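Local coordinates for uncharacterized protein YLR132C (Kluyveromyces marxianus, PDB 6PFQ) that is the Usb1 protein of the 2H phosphodiesterase superfamily, probably an exonuclease acting on U6 snRNA, at residues A[32-37]-A[43-48]; A[100-105]-A[181-186]; A[24-29]-A[196-201]. All blocks are in the same frame, centred on the assembly; numbering follows the deposited sequence.

Contact 1 of 3, residues A[32-37]-A[43-48]; sequences GVNAVM and NSFEPL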
loop_
_atom_site.group_PDB
_atom_site.type_symbol
_atom_site.label_atom_id
_atom_site.label_comp_id
_atom_site.label_asym_id
_atom_site.label_seq_id
_atom_site.Cartn_x
_atom_site.Cartn_y
_atom_site.Cartn_z
ATOM N N GLY A 32 -1.430 20.109 -1.907
ATOM C CA GLY A 32 -1.520 20.799 -0.640
ATOM C C GLY A 32 -0.521 20.274 0.364
ATOM O O GLY A 32 0.081 21.047 1.107
ATOM N N VAL A 33 -0.354 18.946 0.425
ATOM C CA VAL A 33 0.681 18.358 1.280
ATOM C C VAL A 33 2.053 18.873 0.881
ATOM O O VAL A 33 2.872 19.255 1.726
ATOM C CB VAL A 33 0.626 16.817 1.230
ATOM C CG1 VAL A 33 1.811 16.235 2.058
ATOM C CG2 VAL A 33 -0.687 16.350 1.843
ATOM N N ASN A 34 2.330 18.895 -0.412
ATOM C CA ASN A 34 3.660 19.295 -0.840
ATOM C C ASN A 34 3.909 20.794 -0.635
ATOM O O ASN A 34 5.053 21.196 -0.365
ATOM C CB ASN A 34 3.874 18.887 -2.303
ATOM C CG ASN A 34 4.092 17.398 -2.444
ATOM O OD1 ASN A 34 4.575 16.748 -1.517
ATOM N ND2 ASN A 34 3.745 16.856 -3.591
ATOM N N ALA A 35 2.863 21.619 -0.631
ATOM C CA ALA A 35 3.066 23.020 -0.251
ATOM C C ALA A 35 3.555 23.126 1.187
ATOM O O ALA A 35 4.417 23.957 1.495
ATOM C CB ALA A 35 1.759 23.826 -0.430
ATOM N N VAL A 36 3.024 22.288 2.080
ATOM C CA VAL A 36 3.534 22.233 3.449
ATOM C C VAL A 36 4.976 21.700 3.480
ATOM O O VAL A 36 5.820 22.215 4.221
ATOM C CB VAL A 36 2.594 21.398 4.332
ATOM C CG1 VAL A 36 3.169 21.287 5.727
ATOM C CG2 VAL A 36 1.180 22.021 4.367
ATOM N N MET A 37 5.294 20.676 2.682
ATOM C CA MET A 37 6.684 20.210 2.654
ATOM C C MET A 37 7.623 21.330 2.197
ATOM O O MET A 37 8.688 21.546 2.788
ATOM C CB MET A 37 6.846 18.979 1.748
ATOM C CG MET A 37 5.943 17.791 2.104
ATOM S SD MET A 37 6.266 17.196 3.777
ATOM C CE MET A 37 4.993 18.088 4.690
ATOM N N ASN A 43 11.502 17.183 1.759
ATOM C CA ASN A 43 11.276 16.523 0.476
ATOM C C ASN A 43 9.782 16.371 0.181
ATOM O O ASN A 43 8.958 16.138 1.079
ATOM C CB ASN A 43 11.946 15.142 0.472
ATOM C CG ASN A 43 13.434 15.218 0.155
ATOM O OD1 ASN A 43 13.952 16.286 -0.124
ATOM N ND2 ASN A 43 14.121 14.074 0.198
ATOM N N SER A 44 9.432 16.535 -1.086
ATOM C CA SER A 44 8.063 16.377 -1.568
ATOM C C SER A 44 7.737 14.935 -1.986
ATOM O O SER A 44 8.606 14.140 -2.342
ATOM C CB SER A 44 7.808 17.324 -2.746
ATOM O OG SER A 44 7.581 18.633 -2.236
ATOM N N PHE A 45 6.440 14.638 -1.981
ATOM C CA PHE A 45 5.891 13.346 -2.351
ATOM C C PHE A 45 5.550 13.312 -3.831
ATOM O O PHE A 45 4.848 14.206 -4.334
ATOM C CB PHE A 45 4.634 13.068 -1.516
ATOM C CG PHE A 45 4.926 12.920 -0.053
ATOM C CD1 PHE A 45 5.400 11.704 0.453
ATOM C CD2 PHE A 45 4.754 14.007 0.814
ATOM C CE1 PHE A 45 5.686 11.581 1.813
ATOM C CE2 PHE A 45 5.039 13.895 2.188
ATOM C CZ PHE A 45 5.502 12.676 2.679
ATOM N N GLU A 46 6.105 12.337 -4.535
ATOM C CA GLU A 46 5.667 12.064 -5.907
ATOM C C GLU A 46 4.298 11.397 -5.873
ATOM O O GLU A 46 4.125 10.384 -5.174
ATOM C CB GLU A 46 6.690 11.144 -6.610
ATOM C CG GLU A 46 6.299 10.770 -8.044
ATOM C CD GLU A 46 6.453 11.901 -9.011
ATOM O OE1 GLU A 46 6.981 12.967 -8.640
ATOM O OE2 GLU A 46 6.049 11.718 -10.169
ATOM N N PRO A 47 3.308 11.921 -6.587
ATOM C CA PRO A 47 1.989 11.260 -6.626
ATOM C C PRO A 47 2.095 9.874 -7.236
ATOM O O PRO A 47 2.720 9.690 -8.276
ATOM C CB PRO A 47 1.152 12.198 -7.515
ATOM C CG PRO A 47 1.797 13.550 -7.249
ATOM C CD PRO A 47 3.280 13.244 -7.249
ATOM N N LEU A 48 1.491 8.883 -6.571
ATOM C CA LEU A 48 1.536 7.500 -7.064
ATOM C C LEU A 48 0.425 7.170 -8.052
ATOM O O LEU A 48 0.440 6.078 -8.650
ATOM C CB LEU A 48 1.445 6.514 -5.880
ATOM C CG LEU A 48 2.692 6.500 -4.995
ATOM C CD1 LEU A 48 2.401 5.705 -3.686
ATOM C CD2 LEU A 48 3.812 5.838 -5.802
#
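The carboxamide of N34 lies against the backbone of F45 and grips both its polar atoms. F45 N donates to N34 OD1 over 2.9 Å in a nearly straight bond (170°), approaching from 32° out of the plane of the N34 carbonyl. In return N34 ND2 donates to F45 O at 3.0 Å, in the plane of that carbonyl and on one of its lone pairs. Two bonds to one residue fix the flip of the amide, since exchanging its O and N would set donor against donor and acceptor against acceptor. With CG anti to its carbonyl carbon (chi1 -74°), N34 swings its end across to the 43-48 segment, where OD1 also rests on S44 CB and meets the F45 ring at its edge, 3.6 Å from CD2. V33 and M37, one turn apart on the helix, approach that ring from opposite sides of its plane. V33 CG1 comes obliquely to CD2 at 3.9 Å, and M37, bent at chi2 and chi3, brings SD to within 3.9 Å of CE2 in an oblique Met-aromatic contact. M37 CG packs on N43 O. The contact thus ties helix 20-39 to the segment leading into strand 46-47, which runs antiparallel to strand 154-161; L115 of strand 112-119 touches both V33 and F45, while M37 reaches on to L179, L182 and V183 of helix 169-186.

Contact 2 of 3, residues A[100-105]-A[181-186]; sequences GGWLVY and NLVATE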
loop_
_atom_site.group_PDB
_atom_site.type_symbol
_atom_site.label_atom_id
_atom_site.label_comp_id
_atom_site.label_asym_id
_atom_site.label_seq_id
_atom_site.Cartn_x
_atom_site.Cartn_y
_atom_site.Cartn_z
ATOM N N GLY A 100 -9.048 7.785 9.323
ATOM C CA GLY A 100 -7.943 8.292 10.132
ATOM C C GLY A 100 -7.072 9.249 9.344
ATOM O O GLY A 100 -7.463 9.784 8.306
ATOM N N GLY A 101 -5.875 9.500 9.881
ATOM C CA GLY A 101 -5.005 10.535 9.366
ATOM C C GLY A 101 -3.878 9.994 8.489
ATOM O O GLY A 101 -3.797 8.806 8.161
ATOM N N TRP A 102 -2.994 10.904 8.108
ATOM C CA TRP A 102 -1.834 10.519 7.316
ATOM C C TRP A 102 -0.919 9.608 8.105
ATOM O O TRP A 102 -0.686 9.823 9.303
ATOM C CB TRP A 102 -1.022 11.748 6.914
ATOM C CG TRP A 102 -1.637 12.623 5.917
ATOM C CD1 TRP A 102 -1.875 13.977 6.072
ATOM C CD2 TRP A 102 -2.068 12.287 4.570
ATOM N NE1 TRP A 102 -2.413 14.474 4.928
ATOM C CE2 TRP A 102 -2.558 13.472 3.994
ATOM C CE3 TRP A 102 -2.096 11.102 3.812
ATOM C CZ2 TRP A 102 -3.070 13.518 2.683
ATOM C CZ3 TRP A 102 -2.581 11.147 2.496
ATOM C CH2 TRP A 102 -3.063 12.360 1.946
ATOM N N LEU A 103 -0.363 8.609 7.408
ATOM C CA LEU A 103 0.683 7.745 7.921
ATOM C C LEU A 103 1.885 7.854 6.991
ATOM O O LEU A 103 1.735 8.186 5.819
ATOM C CB LEU A 103 0.217 6.302 7.973
ATOM C CG LEU A 103 -1.152 6.097 8.659
ATOM C CD1 LEU A 103 -1.574 4.662 8.485
ATOM C CD2 LEU A 103 -1.015 6.406 10.142
ATOM N N VAL A 104 3.085 7.598 7.514
ATOM C CA VAL A 104 4.261 7.517 6.641
ATOM C C VAL A 104 4.921 6.176 6.897
ATOM O O VAL A 104 5.267 5.868 8.052
ATOM C CB VAL A 104 5.258 8.667 6.840
ATOM C CG1 VAL A 104 6.412 8.500 5.809
ATOM C CG2 VAL A 104 4.547 10.061 6.633
ATOM N N TYR A 105 4.978 5.345 5.856
ATOM C CA TYR A 105 5.615 4.021 5.907
ATOM C C TYR A 105 6.899 4.023 5.091
ATOM O O TYR A 105 6.904 4.500 3.969
ATOM C CB TYR A 105 4.703 2.944 5.326
ATOM C CG TYR A 105 3.519 2.568 6.214
ATOM C CD1 TYR A 105 3.702 1.795 7.349
ATOM C CD2 TYR A 105 2.224 2.993 5.901
ATOM C CE1 TYR A 105 2.614 1.417 8.164
ATOM C CE2 TYR A 105 1.137 2.621 6.704
ATOM C CZ TYR A 105 1.341 1.854 7.823
ATOM O OH TYR A 105 0.281 1.494 8.604
ATOM N N ASN A 181 4.670 13.798 12.216
ATOM C CA ASN A 181 3.946 14.808 12.990
ATOM C C ASN A 181 3.577 16.005 12.130
ATOM O O ASN A 181 2.514 16.598 12.312
ATOM C CB ASN A 181 4.777 15.279 14.193
ATOM C CG ASN A 181 4.098 16.430 14.956
ATOM O OD1 ASN A 181 3.106 16.224 15.630
ATOM N ND2 ASN A 181 4.610 17.645 14.800
ATOM N N LEU A 182 4.470 16.405 11.227
ATOM C CA LEU A 182 4.214 17.580 10.406
ATOM C C LEU A 182 3.012 17.374 9.484
ATOM O O LEU A 182 2.125 18.234 9.413
ATOM C CB LEU A 182 5.469 17.941 9.617
ATOM C CG LEU A 182 5.304 19.104 8.647
ATOM C CD1 LEU A 182 4.927 20.390 9.411
ATOM C CD2 LEU A 182 6.572 19.268 7.771
ATOM N N VAL A 183 2.957 16.240 8.766
ATOM C CA VAL A 183 1.833 16.074 7.845
ATOM C C VAL A 183 0.540 15.942 8.626
ATOM O O VAL A 183 -0.510 16.469 8.194
ATOM C CB VAL A 183 2.014 14.898 6.861
ATOM C CG1 VAL A 183 3.229 15.128 5.988
ATOM C CG2 VAL A 183 2.107 13.528 7.574
ATOM N N ALA A 184 0.595 15.328 9.818
ATOM C CA ALA A 184 -0.620 15.189 10.619
ATOM C C ALA A 184 -1.095 16.532 11.177
ATOM O O ALA A 184 -2.301 16.797 11.233
ATOM C CB ALA A 184 -0.376 14.185 11.749
ATOM N N THR A 185 -0.183 17.383 11.618
ATOM C CA THR A 185 -0.611 18.627 12.262
ATOM C C THR A 185 -0.889 19.745 11.270
ATOM O O THR A 185 -1.779 20.576 11.511
ATOM C CB THR A 185 0.450 19.125 13.254
ATOM O OG1 THR A 185 1.641 19.424 12.543
ATOM C CG2 THR A 185 0.783 18.090 14.266
ATOM N N GLU A 186 -0.152 19.802 10.160
ATOM C CA GLU A 186 -0.244 20.952 9.268
ATOM C C GLU A 186 -0.755 20.632 7.873
ATOM O O GLU A 186 -0.998 21.572 7.112
ATOM C CB GLU A 186 1.128 21.648 9.133
ATOM C CG GLU A 186 1.564 22.390 10.401
ATOM C CD GLU A 186 2.820 23.230 10.199
ATOM O OE1 GLU A 186 3.099 23.641 9.051
ATOM O OE2 GLU A 186 3.532 23.486 11.197
#
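W102 overlaps V183 with the root of its side chain: CB lies 3.7 Å from V183 CG2, and CG of the indole is next in line behind it. The two side chains cross at about a right angle, and the valine meets the tryptophan near the start of the ring system, while the six-membered ring extends beyond it. With CG anti to the carbonyl carbon (chi1 -71°), W102 turns the five-membered ring along the helix, and CD1 comes 3.5 Å from V183 O. That oxygen sits at the edge of the indole, near its plane, where the polarised C-H of CD1 faces it; no hydrogen bond crosses between the segments. V183 itself holds CG2 between its backbone N and carbonyl carbon (chi1 -62° for CG1), which sends this methyl toward the strand. There it is shared, for V104 CG2 approaches the same methyl at 4.3 Å from two residues further along strand 102-106. One helix residue therefore meets both W102 and V104, whose CB atoms point toward the helix, whereas L103 between them points away.

The indole is clasped more widely by V29 and V33 of helix 20-39, by L191 and L194 of helix 191-197, and by L115 and V117 of strand 112-119. Its NE1 donates to A187 O, just past the end of helix 169-186, and V183 O accepts from S188 OG. The chemistry is thus mainly apolar, with the polar atoms at this edge satisfied by the chain that leaves the helix; the NE1 bond and the surrounding apolar side chains together probably fix how the buried indole is turned.

Contact 3 of 3, residues A[24-29]-A[196-201]; sequences QIMDLV and ANLQFR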
loop_
_atom_site.group_PDB
_atom_site.type_symbol
_atom_site.label_atom_id
_atom_site.label_comp_id
_atom_site.label_asym_id
_atom_site.label_seq_id
_atom_site.Cartn_x
_atom_site.Cartn_y
_atom_site.Cartn_z
ATOM N N GLN A 24 -8.533 13.795 -9.683
ATOM C CA GLN A 24 -8.477 15.242 -9.462
ATOM C C GLN A 24 -8.411 15.573 -7.988
ATOM O O GLN A 24 -7.757 16.552 -7.591
ATOM C CB GLN A 24 -9.707 15.925 -10.070
ATOM C CG GLN A 24 -9.914 15.638 -11.527
ATOM C CD GLN A 24 -11.193 16.267 -12.050
ATOM O OE1 GLN A 24 -11.780 17.140 -11.405
ATOM N NE2 GLN A 24 -11.633 15.821 -13.216
ATOM N N ILE A 25 -9.139 14.804 -7.165
ATOM C CA ILE A 25 -9.031 14.974 -5.719
ATOM C C ILE A 25 -7.605 14.671 -5.269
ATOM O O ILE A 25 -7.008 15.412 -4.482
ATOM C CB ILE A 25 -10.087 14.099 -5.018
ATOM C CG1 ILE A 25 -11.462 14.747 -5.273
ATOM C CG2 ILE A 25 -9.830 13.969 -3.504
ATOM C CD1 ILE A 25 -12.579 13.939 -4.791
ATOM N N MET A 26 -7.010 13.614 -5.793
ATOM C CA MET A 26 -5.661 13.316 -5.310
ATOM C C MET A 26 -4.654 14.369 -5.785
ATOM O O MET A 26 -3.739 14.726 -5.035
ATOM C CB MET A 26 -5.232 11.910 -5.746
ATOM C CG MET A 26 -5.980 10.769 -4.982
ATOM S SD MET A 26 -6.077 11.071 -3.159
ATOM C CE MET A 26 -4.291 11.314 -2.809
ATOM N N ASP A 27 -4.849 14.934 -6.982
ATOM C CA ASP A 27 -4.025 16.067 -7.410
ATOM C C ASP A 27 -4.069 17.192 -6.375
ATOM O O ASP A 27 -3.026 17.679 -5.923
ATOM C CB ASP A 27 -4.502 16.588 -8.773
ATOM C CG ASP A 27 -4.266 15.602 -9.912
ATOM O OD1 ASP A 27 -3.465 14.651 -9.768
ATOM O OD2 ASP A 27 -4.894 15.761 -10.982
ATOM N N LEU A 28 -5.268 17.625 -5.960
ATOM C CA LEU A 28 -5.289 18.780 -5.061
ATOM C C LEU A 28 -4.820 18.405 -3.657
ATOM O O LEU A 28 -4.153 19.211 -2.995
ATOM C CB LEU A 28 -6.680 19.466 -5.040
ATOM C CG LEU A 28 -7.863 19.095 -4.134
ATOM C CD1 LEU A 28 -7.732 19.592 -2.672
ATOM C CD2 LEU A 28 -9.208 19.555 -4.742
ATOM N N VAL A 29 -5.121 17.192 -3.184
ATOM C CA VAL A 29 -4.641 16.801 -1.859
ATOM C C VAL A 29 -3.115 16.774 -1.821
ATOM O O VAL A 29 -2.491 17.348 -0.915
ATOM C CB VAL A 29 -5.256 15.449 -1.442
ATOM C CG1 VAL A 29 -4.589 14.908 -0.140
ATOM C CG2 VAL A 29 -6.778 15.635 -1.247
ATOM N N ALA A 196 -13.863 10.673 1.815
ATOM C CA ALA A 196 -15.216 10.530 1.286
ATOM C C ALA A 196 -15.194 9.983 -0.138
ATOM O O ALA A 196 -16.144 9.326 -0.571
ATOM C CB ALA A 196 -15.955 11.880 1.343
ATOM N N ASN A 197 -14.124 10.225 -0.884
ATOM C CA ASN A 197 -14.137 9.932 -2.309
ATOM C C ASN A 197 -13.255 8.767 -2.745
ATOM O O ASN A 197 -13.496 8.201 -3.821
ATOM C CB ASN A 197 -13.695 11.174 -3.071
ATOM C CG ASN A 197 -14.771 12.206 -3.110
ATOM O OD1 ASN A 197 -15.659 12.124 -3.947
ATOM N ND2 ASN A 197 -14.735 13.163 -2.176
ATOM N N LEU A 198 -12.217 8.441 -1.978
ATOM C CA LEU A 198 -11.267 7.389 -2.354
ATOM C C LEU A 198 -11.765 6.073 -1.756
ATOM O O LEU A 198 -11.249 5.535 -0.763
ATOM C CB LEU A 198 -9.843 7.759 -1.902
ATOM C CG LEU A 198 -9.023 8.593 -2.934
ATOM C CD1 LEU A 198 -8.728 7.764 -4.200
ATOM C CD2 LEU A 198 -9.704 9.925 -3.307
ATOM N N GLN A 199 -12.864 5.596 -2.339
ATOM C CA GLN A 199 -13.466 4.333 -1.953
ATOM C C GLN A 199 -13.634 3.467 -3.198
ATOM O O GLN A 199 -13.824 3.983 -4.306
ATOM C CB GLN A 199 -14.819 4.526 -1.254
ATOM C CG GLN A 199 -14.739 5.578 -0.151
ATOM C CD GLN A 199 -15.950 5.581 0.751
ATOM O OE1 GLN A 199 -16.771 4.664 0.706
ATOM N NE2 GLN A 199 -16.062 6.617 1.592
ATOM N N PHE A 200 -13.529 2.152 -2.996
ATOM C CA PHE A 200 -13.455 1.182 -4.077
ATOM C C PHE A 200 -14.158 -0.108 -3.656
ATOM O O PHE A 200 -14.285 -0.419 -2.468
ATOM C CB PHE A 200 -11.992 0.872 -4.459
ATOM C CG PHE A 200 -11.160 2.090 -4.729
ATOM C CD1 PHE A 200 -10.506 2.740 -3.696
ATOM C CD2 PHE A 200 -11.018 2.576 -6.018
ATOM C CE1 PHE A 200 -9.742 3.872 -3.933
ATOM C CE2 PHE A 200 -10.257 3.718 -6.260
ATOM C CZ PHE A 200 -9.623 4.361 -5.216
ATOM N N ARG A 201 -14.582 -0.890 -4.645
ATOM C CA ARG A 201 -15.013 -2.263 -4.394
ATOM C C ARG A 201 -14.215 -3.171 -5.309
ATOM O O ARG A 201 -14.221 -2.973 -6.528
ATOM C CB ARG A 201 -16.508 -2.453 -4.645
ATOM C CG ARG A 201 -17.013 -3.857 -4.279
ATOM C CD ARG A 201 -18.549 -3.921 -4.138
ATOM N NE ARG A 201 -19.030 -3.257 -2.932
ATOM C CZ ARG A 201 -18.970 -3.773 -1.700
ATOM N NH1 ARG A 201 -18.437 -4.978 -1.477
ATOM N NH2 ARG A 201 -19.436 -3.072 -0.683
#
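This is a buried, mainly apolar contact: helix 20-39 packs on the turn between helix 191-197 and strand 200-202. No hydrogen bond crosses between the two segments. I25 presses its CD1 methyl against the side-chain amide of N197, only 3.3 Å from CG, the two side chains crossing at about a right angle. N197 ND2 is turned back to L193 O in its own helix, which holds the amide in place beside the methyl. On the next residue, M26 bends at chi2 and chi3 and lays SD beside the L198 isobutyl group, 3.8 Å from CD2 and nearly as close to CG. L198 CD2 also meets I25 CG2 at 4.1 Å, so one leucine branch sits against both helix residues. An alanine in place of M26 removes CG, SD and the methyl, which would probably leave L198 only I25 CG2 across this contact and open a gap toward L194. Q22 of helix 20-39 donates to N197 O, adding a polar tie beside the apolar one. L198, the first residue to leave helical geometry, centres an inverse gamma turn that links helix 191-197 to strand 200-202.

In the fold
Helix 20-39 serves contact 3 through residues 24-29 and contact 1 through 32-37, with centres about 16 Å apart. Contact 2 lies about 12 Å from the centre of contact 1 and 17 Å from that of contact 3. It touches both: V33 and V29 of the helix each pack on W102, and M37 meets L182 and V183. All three reach the same antiparallel sheet. Along the chain, contact 1 closes before contact 2 opens, and both are nested within the long loop closed by contact 3. Together they join helices 20-39, 169-186 and 191-197 to one sheet, whose strand 154-161 carries the UMP-binding residues H154 and S156.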